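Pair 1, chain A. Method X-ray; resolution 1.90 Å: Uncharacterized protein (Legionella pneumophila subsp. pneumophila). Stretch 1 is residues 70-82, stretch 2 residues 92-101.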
# COMPACT_ATOMS: atom_id res chain seq x y z
N HIS A 70 4.41 -6.31 -6.16
CA HIS A 70 3.00 -6.48 -5.99
C HIS A 70 2.44 -5.32 -5.16
O HIS A 70 1.32 -4.88 -5.38
CB HIS A 70 2.69 -7.76 -5.28
CG HIS A 70 1.23 -7.98 -5.10
ND1 HIS A 70 0.39 -8.30 -6.15
CD2 HIS A 70 0.45 -7.92 -4.00
CE1 HIS A 70 -0.84 -8.45 -5.70
NE2 HIS A 70 -0.84 -8.20 -4.40
N HIS A 71 3.22 -4.80 -4.22
CA HIS A 71 2.73 -3.72 -3.37
C HIS A 71 2.49 -2.45 -4.19
O HIS A 71 1.46 -1.82 -4.06
CB HIS A 71 3.68 -3.46 -2.26
CG HIS A 71 3.13 -2.58 -1.20
ND1 HIS A 71 3.25 -1.21 -1.26
CD2 HIS A 71 2.48 -2.85 -0.05
CE1 HIS A 71 2.67 -0.67 -0.20
NE2 HIS A 71 2.21 -1.64 0.56
N VAL A 72 3.42 -2.14 -5.08
CA VAL A 72 3.27 -1.09 -6.07
C VAL A 72 2.02 -1.31 -6.93
O VAL A 72 1.26 -0.38 -7.13
CB VAL A 72 4.57 -0.95 -6.89
CG1 VAL A 72 4.39 -0.20 -8.22
CG2 VAL A 72 5.63 -0.30 -6.01
N LYS A 73 1.79 -2.53 -7.42
CA LYS A 73 0.54 -2.84 -8.15
C LYS A 73 -0.72 -2.46 -7.31
O LYS A 73 -1.62 -1.82 -7.82
CB LYS A 73 0.49 -4.29 -8.52
CG LYS A 73 -0.38 -4.67 -9.72
CD LYS A 73 -1.89 -4.71 -9.45
CE LYS A 73 -2.32 -5.81 -8.48
NZ LYS A 73 -3.80 -5.81 -8.24
N VAL A 74 -0.77 -2.84 -6.04
CA VAL A 74 -1.92 -2.48 -5.21
C VAL A 74 -2.05 -0.96 -5.05
O VAL A 74 -3.15 -0.41 -5.20
CB VAL A 74 -1.84 -3.21 -3.84
CG1 VAL A 74 -3.02 -2.82 -2.95
CG2 VAL A 74 -1.85 -4.73 -4.10
N VAL A 75 -0.94 -0.27 -4.77
CA VAL A 75 -0.98 1.19 -4.58
C VAL A 75 -1.39 1.87 -5.89
O VAL A 75 -2.17 2.78 -5.92
CB VAL A 75 0.34 1.69 -4.02
CG1 VAL A 75 0.39 3.20 -3.99
CG2 VAL A 75 0.51 1.17 -2.59
N ASP A 76 -0.94 1.34 -7.00
CA ASP A 76 -1.40 1.85 -8.30
C ASP A 76 -2.92 1.72 -8.49
O ASP A 76 -3.57 2.64 -9.01
CB ASP A 76 -0.62 1.15 -9.39
CG ASP A 76 -0.77 1.83 -10.70
OD1 ASP A 76 -0.15 2.90 -10.88
OD2 ASP A 76 -1.59 1.30 -11.50
N ASP A 77 -3.50 0.61 -8.05
CA ASP A 77 -4.97 0.46 -8.05
C ASP A 77 -5.60 1.49 -7.11
O ASP A 77 -6.67 2.04 -7.38
CB ASP A 77 -5.40 -0.91 -7.56
CG ASP A 77 -5.05 -2.04 -8.53
OD1 ASP A 77 -4.74 -1.78 -9.71
OD2 ASP A 77 -5.07 -3.21 -8.05
N ILE A 78 -4.97 1.77 -5.97
CA ILE A 78 -5.56 2.78 -5.08
C ILE A 78 -5.53 4.19 -5.74
O ILE A 78 -6.48 4.98 -5.67
CB ILE A 78 -4.89 2.73 -3.69
CG1 ILE A 78 -5.20 1.38 -3.03
CG2 ILE A 78 -5.33 3.88 -2.83
CD1 ILE A 78 -4.41 1.12 -1.75
N VAL A 79 -4.43 4.54 -6.38
CA VAL A 79 -4.33 5.81 -7.08
C VAL A 79 -5.44 5.90 -8.14
O VAL A 79 -6.11 6.91 -8.29
CB VAL A 79 -2.97 5.99 -7.71
CG1 VAL A 79 -2.95 7.17 -8.69
CG2 VAL A 79 -1.92 6.15 -6.61
N LYS A 80 -5.69 4.82 -8.82
CA LYS A 80 -6.82 4.81 -9.73
C LYS A 80 -8.17 5.03 -9.01
O LYS A 80 -9.02 5.71 -9.52
CB LYS A 80 -6.84 3.52 -10.48
CG LYS A 80 -7.62 3.60 -11.77
CD LYS A 80 -7.26 2.43 -12.68
CE LYS A 80 -8.50 1.79 -13.29
NZ LYS A 80 -8.33 0.31 -13.46
N GLU A 81 -8.34 4.45 -7.82
CA GLU A 81 -9.53 4.68 -7.04
C GLU A 81 -9.70 6.14 -6.65
O GLU A 81 -10.84 6.65 -6.57
CB GLU A 81 -9.55 3.79 -5.76
CG GLU A 81 -9.74 2.29 -6.01
CD GLU A 81 -9.45 1.46 -4.72
OE1 GLU A 81 -9.26 2.02 -3.58
OE2 GLU A 81 -9.35 0.22 -4.86
N ILE A 82 -8.58 6.81 -6.38
CA ILE A 82 -8.58 8.24 -6.11
C ILE A 82 -9.05 9.00 -7.34
O ILE A 82 -9.95 9.87 -7.26
CB ILE A 82 -7.19 8.77 -5.67
CG1 ILE A 82 -6.81 8.19 -4.31
CG2 ILE A 82 -7.24 10.29 -5.50
CD1 ILE A 82 -5.35 8.37 -3.96
N ALA A 92 -10.64 8.30 5.03
CA ALA A 92 -11.01 7.06 4.34
C ALA A 92 -9.89 6.55 3.49
O ALA A 92 -9.66 5.35 3.41
CB ALA A 92 -12.23 7.26 3.46
N LEU A 93 -9.22 7.45 2.78
CA LEU A 93 -8.06 7.06 1.95
C LEU A 93 -6.96 6.42 2.78
O LEU A 93 -6.39 5.39 2.40
CB LEU A 93 -7.55 8.27 1.17
CG LEU A 93 -6.32 8.09 0.30
CD1 LEU A 93 -6.50 6.86 -0.64
CD2 LEU A 93 -6.06 9.36 -0.50
N VAL A 94 -6.61 7.02 3.94
CA VAL A 94 -5.61 6.37 4.72
C VAL A 94 -6.05 5.08 5.41
O VAL A 94 -5.22 4.19 5.65
CB VAL A 94 -4.87 7.27 5.72
CG1 VAL A 94 -4.34 8.53 5.03
CG2 VAL A 94 -5.73 7.58 6.88
N ASP A 95 -7.35 4.91 5.69
CA ASP A 95 -7.83 3.57 6.11
C ASP A 95 -7.63 2.54 5.01
O ASP A 95 -7.28 1.41 5.30
CB ASP A 95 -9.30 3.58 6.53
CG ASP A 95 -9.51 4.24 7.94
OD1 ASP A 95 -8.58 4.22 8.76
OD2 ASP A 95 -10.61 4.75 8.22
N ARG A 96 -7.90 2.92 3.77
CA ARG A 96 -7.67 2.00 2.65
C ARG A 96 -6.21 1.59 2.62
O ARG A 96 -5.90 0.40 2.50
CB ARG A 96 -8.09 2.65 1.32
CG ARG A 96 -7.77 1.83 0.07
CD ARG A 96 -8.79 0.69 -0.22
NE ARG A 96 -8.57 0.12 -1.56
CZ ARG A 96 -7.82 -0.94 -1.89
NH1 ARG A 96 -7.21 -1.73 -1.00
NH2 ARG A 96 -7.69 -1.24 -3.18
N LEU A 97 -5.29 2.56 2.75
CA LEU A 97 -3.87 2.27 2.71
C LEU A 97 -3.46 1.40 3.87
O LEU A 97 -2.69 0.43 3.73
CB LEU A 97 -3.03 3.54 2.65
CG LEU A 97 -3.20 4.34 1.38
CD1 LEU A 97 -2.73 5.76 1.59
CD2 LEU A 97 -2.44 3.70 0.22
N ASP A 98 -4.05 1.68 5.00
CA ASP A 98 -3.69 0.98 6.23
C ASP A 98 -3.94 -0.49 6.07
O ASP A 98 -3.10 -1.31 6.37
CB ASP A 98 -4.56 1.50 7.36
CG ASP A 98 -3.85 1.56 8.66
OD1 ASP A 98 -2.73 0.98 8.76
OD2 ASP A 98 -4.43 2.19 9.59
N ASN A 99 -5.09 -0.82 5.47
CA ASN A 99 -5.61 -2.17 5.43
C ASN A 99 -5.39 -2.92 4.10
O ASN A 99 -6.04 -3.96 3.86
CB ASN A 99 -7.11 -2.05 5.70
CG ASN A 99 -7.37 -1.63 7.14
OD1 ASN A 99 -6.98 -2.32 8.05
ND2 ASN A 99 -8.03 -0.52 7.33
N LEU A 100 -4.49 -2.43 3.26
CA LEU A 100 -4.39 -2.99 1.91
C LEU A 100 -3.79 -4.39 1.93
O LEU A 100 -3.96 -5.13 0.97
CB LEU A 100 -3.64 -2.06 0.94
CG LEU A 100 -2.15 -1.87 1.13
CD1 LEU A 100 -1.38 -3.06 0.59
CD2 LEU A 100 -1.71 -0.58 0.46
N ALA A 101 -3.12 -4.77 3.01
CA ALA A 101 -2.46 -6.06 3.02
C ALA A 101 -3.33 -7.18 3.57
O ALA A 101 -2.98 -8.32 3.48
CB ALA A 101 -1.14 -6.00 3.76

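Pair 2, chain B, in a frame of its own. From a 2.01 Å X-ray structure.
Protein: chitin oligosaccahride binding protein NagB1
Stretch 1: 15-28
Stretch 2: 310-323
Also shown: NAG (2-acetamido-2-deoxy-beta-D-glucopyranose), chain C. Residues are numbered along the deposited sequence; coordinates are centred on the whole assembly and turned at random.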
# COMPACT_ATOMS: atom_id res chain seq x y z
N ARG B 15 -2.22 5.80 -16.07
CA ARG B 15 -1.48 5.86 -17.33
C ARG B 15 -0.20 6.68 -17.22
O ARG B 15 0.84 6.30 -17.78
CB ARG B 15 -2.39 6.43 -18.43
CG ARG B 15 -1.70 6.75 -19.75
CD ARG B 15 -1.14 5.52 -20.45
NE ARG B 15 -0.17 5.89 -21.48
CZ ARG B 15 0.85 5.13 -21.86
NH1 ARG B 15 1.03 3.92 -21.32
NH2 ARG B 15 1.68 5.55 -22.81
N LEU B 16 -0.22 7.80 -16.49
CA LEU B 16 1.01 8.59 -16.39
C LEU B 16 2.14 7.80 -15.74
O LEU B 16 3.31 7.95 -16.14
CB LEU B 16 0.74 9.89 -15.62
CG LEU B 16 -0.11 10.90 -16.38
CD1 LEU B 16 -0.58 11.99 -15.42
CD2 LEU B 16 0.66 11.51 -17.55
N ARG B 17 1.82 6.93 -14.78
CA ARG B 17 2.85 6.11 -14.15
C ARG B 17 3.44 5.10 -15.14
O ARG B 17 4.64 4.83 -15.12
CB ARG B 17 2.30 5.38 -12.93
CG ARG B 17 1.80 6.32 -11.83
CD ARG B 17 1.55 5.56 -10.53
NE ARG B 17 2.78 5.33 -9.78
CZ ARG B 17 2.81 4.81 -8.56
NH1 ARG B 17 1.68 4.46 -7.97
NH2 ARG B 17 3.97 4.62 -7.93
N LEU B 18 2.60 4.52 -16.02
CA LEU B 18 3.13 3.61 -17.03
C LEU B 18 3.93 4.37 -18.08
O LEU B 18 5.00 3.92 -18.51
CB LEU B 18 2.01 2.82 -17.70
CG LEU B 18 2.41 1.80 -18.78
CD1 LEU B 18 3.61 0.93 -18.38
CD2 LEU B 18 1.20 0.95 -19.16
N LYS B 19 3.42 5.53 -18.51
CA LYS B 19 4.16 6.36 -19.45
C LYS B 19 5.55 6.70 -18.91
O LYS B 19 6.52 6.73 -19.68
CB LYS B 19 3.36 7.63 -19.75
CG LYS B 19 4.04 8.58 -20.71
CD LYS B 19 4.40 7.90 -22.03
CE LYS B 19 4.59 8.94 -23.14
NZ LYS B 19 5.87 9.67 -22.94
N MET B 20 5.68 6.91 -17.60
CA MET B 20 7.00 7.14 -17.02
C MET B 20 7.86 5.89 -17.15
O MET B 20 9.04 5.97 -17.50
CB MET B 20 6.90 7.59 -15.56
CG MET B 20 8.19 8.18 -14.99
SD MET B 20 8.11 8.82 -13.28
CE MET B 20 8.64 7.38 -12.34
N LEU B 21 7.28 4.71 -16.89
CA LEU B 21 8.02 3.47 -17.10
C LEU B 21 8.48 3.33 -18.55
O LEU B 21 9.60 2.89 -18.81
CB LEU B 21 7.16 2.27 -16.70
CG LEU B 21 7.14 1.97 -15.19
CD1 LEU B 21 6.00 1.04 -14.81
CD2 LEU B 21 8.48 1.41 -14.73
N GLU B 22 7.62 3.71 -19.50
CA GLU B 22 8.00 3.63 -20.91
C GLU B 22 9.12 4.61 -21.24
O GLU B 22 9.99 4.31 -22.08
CB GLU B 22 6.78 3.89 -21.80
CG GLU B 22 5.72 2.79 -21.71
CD GLU B 22 4.39 3.20 -22.29
OE1 GLU B 22 4.29 4.32 -22.86
OE2 GLU B 22 3.42 2.39 -22.18
N ASP B 23 9.10 5.81 -20.64
CA ASP B 23 10.21 6.74 -20.82
C ASP B 23 11.50 6.15 -20.27
O ASP B 23 12.55 6.19 -20.93
CB ASP B 23 9.92 8.08 -20.15
CG ASP B 23 8.84 8.87 -20.86
OD1 ASP B 23 8.37 8.41 -21.91
OD2 ASP B 23 8.46 9.96 -20.36
N ILE B 24 11.43 5.58 -19.06
CA ILE B 24 12.60 4.93 -18.48
C ILE B 24 13.10 3.81 -19.39
O ILE B 24 14.31 3.65 -19.60
CB ILE B 24 12.28 4.43 -17.05
CG1 ILE B 24 12.09 5.62 -16.09
CG2 ILE B 24 13.40 3.53 -16.53
CD1 ILE B 24 11.54 5.27 -14.69
N ALA B 25 12.18 3.06 -20.01
CA ALA B 25 12.57 1.93 -20.84
C ALA B 25 13.34 2.39 -22.10
O ALA B 25 14.44 1.89 -22.35
CB ALA B 25 11.34 1.09 -21.18
N GLN B 26 12.79 3.33 -22.93
CA GLN B 26 13.68 3.96 -23.93
C GLN B 26 15.00 4.47 -23.40
O GLN B 26 16.00 4.30 -24.10
CB GLN B 26 13.10 5.11 -24.75
CG GLN B 26 12.30 6.27 -24.08
CD GLN B 26 12.41 7.41 -25.09
OE1 GLN B 26 13.51 7.45 -25.79
NE2 GLN B 26 11.33 8.21 -25.39
N ARG B 27 15.05 5.14 -22.24
CA ARG B 27 16.34 5.70 -21.87
C ARG B 27 17.33 4.58 -21.58
O ARG B 27 18.51 4.69 -21.92
CB ARG B 27 16.14 6.62 -20.69
CG ARG B 27 15.60 7.96 -21.08
CD ARG B 27 15.86 8.89 -19.93
NE ARG B 27 14.77 9.83 -19.73
CZ ARG B 27 14.80 10.80 -18.82
NH1 ARG B 27 15.86 10.94 -18.02
NH2 ARG B 27 13.76 11.62 -18.72
N MET B 28 16.85 3.48 -20.99
CA MET B 28 17.71 2.31 -20.82
C MET B 28 18.18 1.80 -22.17
O MET B 28 19.35 1.45 -22.33
CB MET B 28 16.95 1.20 -20.09
CG MET B 28 16.70 1.46 -18.61
SD MET B 28 15.28 0.46 -18.09
CE MET B 28 15.87 -1.22 -18.25
N GLU B 310 16.29 12.16 -8.68
CA GLU B 310 15.42 13.24 -8.26
C GLU B 310 14.48 13.65 -9.37
O GLU B 310 13.33 14.04 -9.10
CB GLU B 310 16.26 14.40 -7.72
CG GLU B 310 15.47 15.65 -7.41
CD GLU B 310 16.14 16.55 -6.39
OE1 GLU B 310 17.08 16.07 -5.71
OE2 GLU B 310 15.73 17.72 -6.28
N GLU B 311 14.91 13.51 -10.63
CA GLU B 311 14.04 13.82 -11.76
C GLU B 311 12.79 12.94 -11.75
O GLU B 311 11.66 13.43 -11.88
CB GLU B 311 14.79 13.64 -13.09
CG GLU B 311 13.83 13.59 -14.29
CD GLU B 311 14.49 13.16 -15.59
OE1 GLU B 311 15.65 12.70 -15.57
OE2 GLU B 311 13.83 13.26 -16.64
N MET B 312 12.96 11.63 -11.59
CA MET B 312 11.78 10.79 -11.70
C MET B 312 10.95 10.84 -10.42
O MET B 312 9.72 10.82 -10.48
CB MET B 312 12.19 9.37 -12.06
CG MET B 312 12.70 9.21 -13.49
SD MET B 312 11.45 9.63 -14.71
CE MET B 312 12.41 9.90 -16.21
N GLN B 313 11.61 10.93 -9.26
CA GLN B 313 10.91 11.09 -7.99
C GLN B 313 10.03 12.34 -8.00
O GLN B 313 8.87 12.30 -7.56
CB GLN B 313 11.91 11.15 -6.84
CG GLN B 313 12.58 9.83 -6.55
CD GLN B 313 11.70 8.90 -5.73
OE1 GLN B 313 11.57 9.06 -4.51
NE2 GLN B 313 11.10 7.92 -6.40
N LYS B 314 10.58 13.46 -8.48
CA LYS B 314 9.77 14.68 -8.56
C LYS B 314 8.65 14.54 -9.58
O LYS B 314 7.52 15.00 -9.34
CB LYS B 314 10.64 15.88 -8.93
CG LYS B 314 11.40 16.51 -7.79
CD LYS B 314 12.30 17.63 -8.30
CE LYS B 314 12.70 18.59 -7.20
NZ LYS B 314 13.88 19.39 -7.60
N ARG B 315 8.94 13.91 -10.72
CA ARG B 315 7.94 13.77 -11.77
C ARG B 315 6.70 13.03 -11.26
O ARG B 315 5.56 13.49 -11.44
CB ARG B 315 8.56 13.05 -12.97
CG ARG B 315 7.56 12.68 -14.06
CD ARG B 315 8.24 12.29 -15.36
NE ARG B 315 7.29 11.71 -16.32
CZ ARG B 315 7.64 11.15 -17.47
NH1 ARG B 315 8.93 11.10 -17.82
NH2 ARG B 315 6.71 10.64 -18.28
N GLN B 316 6.90 11.89 -10.61
CA GLN B 316 5.76 11.10 -10.16
C GLN B 316 5.04 11.80 -9.02
O GLN B 316 3.83 11.61 -8.83
CB GLN B 316 6.20 9.70 -9.75
CG GLN B 316 7.11 9.69 -8.54
CD GLN B 316 7.40 8.29 -8.05
OE1 GLN B 316 7.30 7.33 -8.81
NE2 GLN B 316 7.75 8.18 -6.76
N LEU B 317 5.75 12.64 -8.26
CA LEU B 317 5.08 13.44 -7.24
C LEU B 317 4.19 14.50 -7.88
O LEU B 317 3.01 14.64 -7.52
CB LEU B 317 6.12 14.10 -6.33
CG LEU B 317 5.53 15.11 -5.34
CD1 LEU B 317 4.57 14.39 -4.38
CD2 LEU B 317 6.62 15.85 -4.56
N LYS B 318 4.74 15.24 -8.84
CA LYS B 318 4.02 16.32 -9.51
C LYS B 318 2.88 15.78 -10.36
O LYS B 318 1.78 16.35 -10.36
CB LYS B 318 5.01 17.11 -10.37
CG LYS B 318 4.47 18.35 -11.07
CD LYS B 318 5.47 18.82 -12.13
CE LYS B 318 5.11 20.15 -12.76
NZ LYS B 318 6.12 20.55 -13.80
N GLU B 319 3.13 14.69 -11.09
CA GLU B 319 2.15 14.17 -12.04
C GLU B 319 1.04 13.37 -11.38
O GLU B 319 -0.10 13.36 -11.86
CB GLU B 319 2.86 13.26 -13.05
CG GLU B 319 3.57 13.99 -14.15
CD GLU B 319 4.15 13.05 -15.16
OE1 GLU B 319 4.76 13.54 -16.14
OE2 GLU B 319 4.02 11.81 -14.96
N SER B 320 1.35 12.69 -10.29
CA SER B 320 0.46 11.66 -9.81
C SER B 320 0.34 11.63 -8.29
O SER B 320 -0.41 10.80 -7.78
CB SER B 320 0.92 10.29 -10.33
OG SER B 320 0.69 10.14 -11.72
N GLY B 321 1.05 12.49 -7.57
CA GLY B 321 0.92 12.58 -6.12
C GLY B 321 1.70 11.55 -5.34
O GLY B 321 1.54 11.48 -4.11
N ILE B 322 2.52 10.75 -6.00
CA ILE B 322 3.24 9.70 -5.28
C ILE B 322 4.37 10.30 -4.46
O ILE B 322 5.26 10.97 -4.99
CB ILE B 322 3.74 8.60 -6.24
CG1 ILE B 322 2.53 7.82 -6.79
CG2 ILE B 322 4.67 7.66 -5.55
CD1 ILE B 322 1.96 8.34 -7.96
N LEU B 323 4.34 10.02 -3.16
CA LEU B 323 5.29 10.61 -2.23
C LEU B 323 6.68 9.98 -2.39
O LEU B 323 6.80 8.76 -2.54
CB LEU B 323 4.79 10.44 -0.79
CG LEU B 323 3.37 11.00 -0.60
CD1 LEU B 323 2.84 10.68 0.79
CD2 LEU B 323 3.32 12.50 -0.87
C1 NAG C . 0.93 0.74 -6.05
C2 NAG C . 1.69 0.99 -4.74
C3 NAG C . 1.45 -0.17 -3.77
C4 NAG C . -0.03 -0.53 -3.66
C5 NAG C . -0.70 -0.57 -5.04
C6 NAG C . -2.20 -0.79 -5.03
C7 NAG C . 3.67 2.35 -5.30
C8 NAG C . 5.16 2.35 -5.47
N2 NAG C . 3.11 1.18 -4.98
O1 NAG C . 1.18 1.77 -6.94
O3 NAG C . 2.01 0.18 -2.51
O4 NAG C . -0.10 -1.86 -3.16
O5 NAG C . -0.45 0.63 -5.77
O6 NAG C . -2.66 -1.13 -6.33
O7 NAG C . 2.99 3.37 -5.47
O HOH W 1 4.18 10.41 -17.12
O HOH W 2 5.07 6.42 -10.70
O HOH W 3 6.82 4.20 -9.09

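Both pairs set two helices side by side and nearly antiparallel, with N-to-C directions 161° apart in pair 1 and 158° in pair 2. The axes come within 11.2 Å and 10.2 Å of each other, and 14 central residues superpose with an RMSD of 0.5 Å.

The clearest shared rule is an acid on the first helix facing an arginine on the second. A:Glu81 matches B:Asp23, and A:Arg96 matches B:Arg315. In pair 1 the longer acid meets the guanidinium with both oxygens: A:Arg96 NE to A:Glu81 OE1 is 2.9 Å and A:Arg96 NH2 to A:Glu81 OE2 is 2.8 Å. The shorter aspartate of pair 2 uses one oxygen for two donors, B:Arg315 NH1 and NH2 each lying 2.8 Å from B:Asp23 OD2. In each case the acid sits at the guanidinium edge, leaving the faces free for carbon. A:Ile78 CG1 covers one at 3.6 Å from A:Arg96 NH2; at the matching position, B:Met20 lays its CA 3.7 Å from B:Arg315 NH2.

The same residue carries apolar packing onward. A:Ile78 CD1 reaches A:Leu97 CD2 at 3.8 Å and A:Leu100 CD2 at 3.9 Å, while its CG2 meets A:Leu93 CD1 at 3.9 Å. In pair 2, B:Met20 CG packs on B:Met312 SD at 3.6 Å, B:Met312 replacing A:Leu93. One turn on, the position is isoleucine in both: A:Ile82 CD1 approaches A:Leu93 CD2 at 3.7 Å, and B:Ile24 CD1 lies 4.3 Å from B:Met312 CG.

The solutions part at the other end. Pair 1 fills it with hydrocarbon, A:Leu100 CD1 standing 3.9 Å from A:Val74 CG1. Their counterparts are B:Glu319 and B:Leu16, and here water enters: one molecule donates to B:Leu16 O (2.8 Å) and B:Glu319 OE2 (2.6 Å) while accepting from B:Arg315 NH2 (2.8 Å). Likewise A:Val75 and A:Leu97 give way to B:Arg17 and B:Gln316, whose polar ends are bridged by two waters. B:Ile322 CG1 covers one face of the B:Arg17 guanidinium, 3.5 Å from its CZ, and B:Arg17 NH1 and NH2 donate to NAG O7 at 3.0 and 2.9 Å, in keeping with a chitin oligosaccharide binding protein.

For a designer, the lesson is that nearly the same backbone arrangement carries an apolar seam in pair 1 and a water-bridged polar one in pair 2, beside an acid–arginine salt bridge at matching positions; in pair 2 water and the sugar supply partners for polar groups at that end.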